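Local coordinates for protein YlmD (Geobacillus stearothermophilus, PDB 6T1B) that catalyses the phosphorolysis of adenosine, inosine and S-methyl-5'-thioadenosine, also deaminates adenosine, and binds a catalytic zinc ion and a second, probably structural one, at residues Asp125-Leu138 and Ile167-Ile180. Residues are numbered along the deposited sequence; the frame is centred on the assembly and turned at random.
Sequences DCVPIYFVAPSAGL and IAPSDIYVAIGPAI
Tyr130 and Ala175 trade two backbone hydrogen bonds, and Val132 and Tyr173 do the same two residues further along, with the non-hydrogen-bonded pair Phe131 and Val174 between them, so strands 127-133 and 173-176 run antiparallel, their axes 4.7 Å apart. Beyond the strand pairing, Gly177 N reaches Pro128 O and Ile180 N takes an in-plane lone pair of Asp125 O (2.9 Å). There a water accepts from Asp125 N and donates to both Cys126 O and Pro178 O, linking segments 125-138 and 167-180 beside the zinc ligand Cys126.

The side chains alternate between the two faces. On one, Val127 CG1 meets Ile176 CG2 at 3.6 Å. Val174 splits its methyls: CG1, anti to the backbone N (chi1 171°), touches Ile129 CG2, while CG2 lies beside Phe131 CD2. Helix 219-229 packs over this face, and Met157 of helix 153-163 meets Phe131. On the other face lie Tyr130 and Ala175; the Tyr130 ring is turned so that the backbone Ala175 O lies at its edge, in its plane, 3.4 Å from CD1; the Tyr130 hydroxyl bonds to Gly27 O. Further along, Pro134 CD comes to 3.7 Å from Tyr173 CD2, the two side chains at about a right angle.

At the turn after strand 127-133, Leu138 CD1 and Ile167 CG1 meet tip to tip at a tight 3.4 Å, and Ala136 CB rests on Ile167 CD1. Within 125-138, Gly137 and Leu138 both face Ala133, a G1 beta bulge where the chain turns into strand 138-144.

At the opposite end, Ile180 lies across the Asp125 side chain, whose carboxylate is held by Ser253, Thr244 and Arg255 N. Next to it, Cys126 joins His81 and His143 on the catalytic zinc. These are neighbouring inner strands of a six-stranded mixed sheet in this YfiH/LACC1-family enzyme, with a catalytic zinc ligand just before strand 127-133.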
# COMPACT_ATOMS: atom_id res chain seq x y z
N ASP A 125 6.34 -3.39 5.52
CA ASP A 125 7.28 -2.30 5.77
C ASP A 125 7.13 -1.24 4.67
O ASP A 125 7.24 -0.05 4.93
CB ASP A 125 8.75 -2.69 5.81
CG ASP A 125 9.21 -3.29 7.13
OD1 ASP A 125 10.32 -3.83 7.10
OD2 ASP A 125 8.52 -3.19 8.19
N CYS A 126 6.91 -1.65 3.42
CA CYS A 126 6.86 -0.70 2.31
C CYS A 126 5.61 0.15 2.44
O CYS A 126 4.66 -0.20 3.12
CB CYS A 126 6.90 -1.45 0.99
SG CYS A 126 8.49 -2.29 0.69
N VAL A 127 5.62 1.29 1.76
CA VAL A 127 4.54 2.25 1.93
C VAL A 127 3.31 1.89 1.11
O VAL A 127 3.39 1.80 -0.13
CB VAL A 127 5.01 3.68 1.56
CG1 VAL A 127 3.88 4.66 1.82
CG2 VAL A 127 6.25 4.04 2.34
N PRO A 128 2.15 1.68 1.75
CA PRO A 128 0.90 1.54 0.99
C PRO A 128 0.31 2.91 0.73
O PRO A 128 0.06 3.68 1.67
CB PRO A 128 0.02 0.68 1.91
CG PRO A 128 0.49 0.99 3.30
CD PRO A 128 1.92 1.54 3.20
N ILE A 129 0.08 3.24 -0.53
CA ILE A 129 -0.44 4.55 -0.91
C ILE A 129 -1.83 4.33 -1.50
O ILE A 129 -1.97 3.69 -2.55
CB ILE A 129 0.48 5.29 -1.88
CG1 ILE A 129 1.93 5.32 -1.42
CG2 ILE A 129 -0.04 6.72 -2.02
CD1 ILE A 129 2.85 5.95 -2.41
N TYR A 130 -2.86 4.83 -0.80
CA TYR A 130 -4.24 4.69 -1.22
C TYR A 130 -4.68 6.00 -1.88
O TYR A 130 -4.45 7.08 -1.34
CB TYR A 130 -5.14 4.47 0.00
CG TYR A 130 -4.82 3.28 0.91
CD1 TYR A 130 -3.72 3.29 1.75
CD2 TYR A 130 -5.67 2.18 0.97
CE1 TYR A 130 -3.44 2.22 2.60
CE2 TYR A 130 -5.41 1.12 1.80
CZ TYR A 130 -4.29 1.14 2.61
OH TYR A 130 -4.03 0.10 3.49
N PHE A 131 -5.39 5.88 -3.01
CA PHE A 131 -5.85 7.02 -3.77
C PHE A 131 -7.36 6.94 -3.96
O PHE A 131 -7.90 5.85 -4.20
CB PHE A 131 -5.23 7.02 -5.17
CG PHE A 131 -3.73 7.12 -5.22
CD1 PHE A 131 -2.93 6.02 -4.99
CD2 PHE A 131 -3.13 8.30 -5.57
CE1 PHE A 131 -1.56 6.15 -5.10
CE2 PHE A 131 -1.76 8.42 -5.67
CZ PHE A 131 -0.98 7.34 -5.44
N VAL A 132 -8.03 8.08 -3.91
CA VAL A 132 -9.44 8.13 -4.23
C VAL A 132 -9.73 9.45 -4.90
O VAL A 132 -9.19 10.50 -4.52
CB VAL A 132 -10.32 7.91 -2.97
CG1 VAL A 132 -10.16 9.01 -1.96
CG2 VAL A 132 -11.78 7.69 -3.36
N ALA A 133 -10.56 9.41 -5.92
CA ALA A 133 -11.20 10.60 -6.47
C ALA A 133 -12.69 10.35 -6.30
O ALA A 133 -13.34 9.73 -7.18
CB ALA A 133 -10.80 10.83 -7.93
N PRO A 134 -13.29 10.79 -5.19
CA PRO A 134 -14.67 10.37 -4.88
C PRO A 134 -15.68 10.78 -5.92
O PRO A 134 -16.62 10.02 -6.21
CB PRO A 134 -14.96 11.05 -3.53
CG PRO A 134 -13.65 11.31 -2.94
CD PRO A 134 -12.70 11.59 -4.09
N SER A 135 -15.55 11.98 -6.48
CA SER A 135 -16.53 12.44 -7.45
C SER A 135 -16.54 11.50 -8.65
O SER A 135 -17.61 11.13 -9.15
CB SER A 135 -16.22 13.88 -7.86
OG SER A 135 -14.97 13.99 -8.53
N ALA A 136 -15.36 11.08 -9.10
CA ALA A 136 -15.21 10.30 -10.32
C ALA A 136 -15.27 8.80 -10.10
O ALA A 136 -15.18 8.04 -11.06
CB ALA A 136 -13.89 10.66 -11.00
N GLY A 137 -15.36 8.34 -8.85
CA GLY A 137 -15.44 6.92 -8.62
C GLY A 137 -14.15 6.17 -8.90
O GLY A 137 -14.20 4.97 -9.18
N LEU A 138 -12.99 6.81 -8.75
CA LEU A 138 -11.70 6.17 -8.93
C LEU A 138 -11.12 5.81 -7.58
O LEU A 138 -11.19 6.61 -6.63
CB LEU A 138 -10.70 7.10 -9.63
CG LEU A 138 -10.75 7.11 -11.14
CD1 LEU A 138 -10.17 8.37 -11.73
CD2 LEU A 138 -10.00 5.88 -11.65
N ILE A 167 -8.65 13.50 -14.70
CA ILE A 167 -8.92 13.91 -13.33
C ILE A 167 -7.83 14.90 -12.93
O ILE A 167 -6.64 14.56 -12.94
CB ILE A 167 -8.87 12.71 -12.37
CG1 ILE A 167 -9.87 11.63 -12.79
CG2 ILE A 167 -9.14 13.16 -10.92
CD1 ILE A 167 -11.27 12.12 -12.93
N ALA A 168 -8.23 16.10 -12.53
CA ALA A 168 -7.26 17.05 -12.01
C ALA A 168 -6.67 16.56 -10.69
O ALA A 168 -7.37 15.94 -9.88
CB ALA A 168 -7.90 18.42 -11.79
N PRO A 169 -5.38 16.80 -10.44
CA PRO A 169 -4.82 16.42 -9.13
C PRO A 169 -5.57 16.99 -7.95
O PRO A 169 -5.58 16.36 -6.87
CB PRO A 169 -3.38 16.94 -9.21
CG PRO A 169 -3.06 16.92 -10.67
CD PRO A 169 -4.35 17.33 -11.35
N SER A 170 -6.18 18.16 -8.10
CA SER A 170 -6.96 18.76 -7.02
C SER A 170 -8.18 17.92 -6.63
O SER A 170 -8.77 18.16 -5.57
CB SER A 170 -7.41 20.16 -7.46
OG SER A 170 -8.19 20.06 -8.64
N ASP A 171 -8.59 16.97 -7.47
CA ASP A 171 -9.72 16.12 -7.13
C ASP A 171 -9.29 14.81 -6.48
O ASP A 171 -10.14 13.96 -6.19
CB ASP A 171 -10.55 15.79 -8.38
CG ASP A 171 -11.28 17.00 -8.93
OD1 ASP A 171 -11.55 17.03 -10.15
OD2 ASP A 171 -11.58 17.92 -8.15
N ILE A 172 -8.01 14.64 -6.23
CA ILE A 172 -7.46 13.41 -5.67
C ILE A 172 -7.20 13.59 -4.19
O ILE A 172 -6.78 14.66 -3.74
CB ILE A 172 -6.16 13.02 -6.41
CG1 ILE A 172 -6.48 12.83 -7.90
CG2 ILE A 172 -5.53 11.79 -5.79
CD1 ILE A 172 -5.26 12.52 -8.74
N TYR A 173 -7.45 12.53 -3.44
CA TYR A 173 -7.15 12.43 -2.02
C TYR A 173 -6.34 11.17 -1.80
O TYR A 173 -6.51 10.17 -2.50
CB TYR A 173 -8.43 12.38 -1.18
CG TYR A 173 -9.32 13.58 -1.36
CD1 TYR A 173 -9.34 14.61 -0.42
CD2 TYR A 173 -10.17 13.67 -2.44
CE1 TYR A 173 -10.17 15.70 -0.59
CE2 TYR A 173 -11.00 14.76 -2.61
CZ TYR A 173 -11.00 15.77 -1.69
OH TYR A 173 -11.85 16.84 -1.87
N VAL A 174 -5.41 11.24 -0.86
CA VAL A 174 -4.44 10.17 -0.65
C VAL A 174 -4.35 9.84 0.83
O VAL A 174 -4.35 10.75 1.67
CB VAL A 174 -3.04 10.56 -1.17
CG1 VAL A 174 -2.04 9.52 -0.74
CG2 VAL A 174 -3.07 10.74 -2.70
N ALA A 175 -4.26 8.56 1.16
CA ALA A 175 -3.88 8.14 2.50
C ALA A 175 -2.60 7.34 2.36
O ALA A 175 -2.51 6.42 1.53
CB ALA A 175 -4.96 7.29 3.15
N ILE A 176 -1.58 7.70 3.13
CA ILE A 176 -0.33 6.96 3.21
C ILE A 176 -0.42 6.13 4.47
O ILE A 176 -0.61 6.68 5.57
CB ILE A 176 0.86 7.92 3.22
CG1 ILE A 176 1.00 8.58 1.85
CG2 ILE A 176 2.15 7.21 3.60
CD1 ILE A 176 1.91 9.77 1.83
N GLY A 177 -0.38 4.82 4.33
CA GLY A 177 -0.68 3.92 5.42
C GLY A 177 0.52 3.52 6.24
O GLY A 177 1.64 4.01 6.03
N PRO A 178 0.29 2.63 7.21
CA PRO A 178 1.38 2.14 8.07
C PRO A 178 2.53 1.55 7.26
O PRO A 178 2.31 0.79 6.31
CB PRO A 178 0.69 1.07 8.92
CG PRO A 178 -0.74 1.52 8.98
CD PRO A 178 -1.01 2.08 7.60
N ALA A 179 3.74 1.87 7.68
CA ALA A 179 4.96 1.50 6.96
C ALA A 179 6.11 1.68 7.92
O ALA A 179 5.94 2.17 9.04
CB ALA A 179 5.14 2.36 5.71
N ILE A 180 7.29 1.25 7.51
CA ILE A 180 8.44 1.38 8.39
C ILE A 180 8.81 2.86 8.50
O ILE A 180 8.83 3.59 7.50
CB ILE A 180 9.61 0.52 7.89
CG1 ILE A 180 10.67 0.40 8.96
CG2 ILE A 180 10.14 1.03 6.59
CD1 ILE A 180 11.76 -0.59 8.62
O HOH W 1 3.93 -1.62 5.26
O HOH W 2 -12.91 13.97 -6.22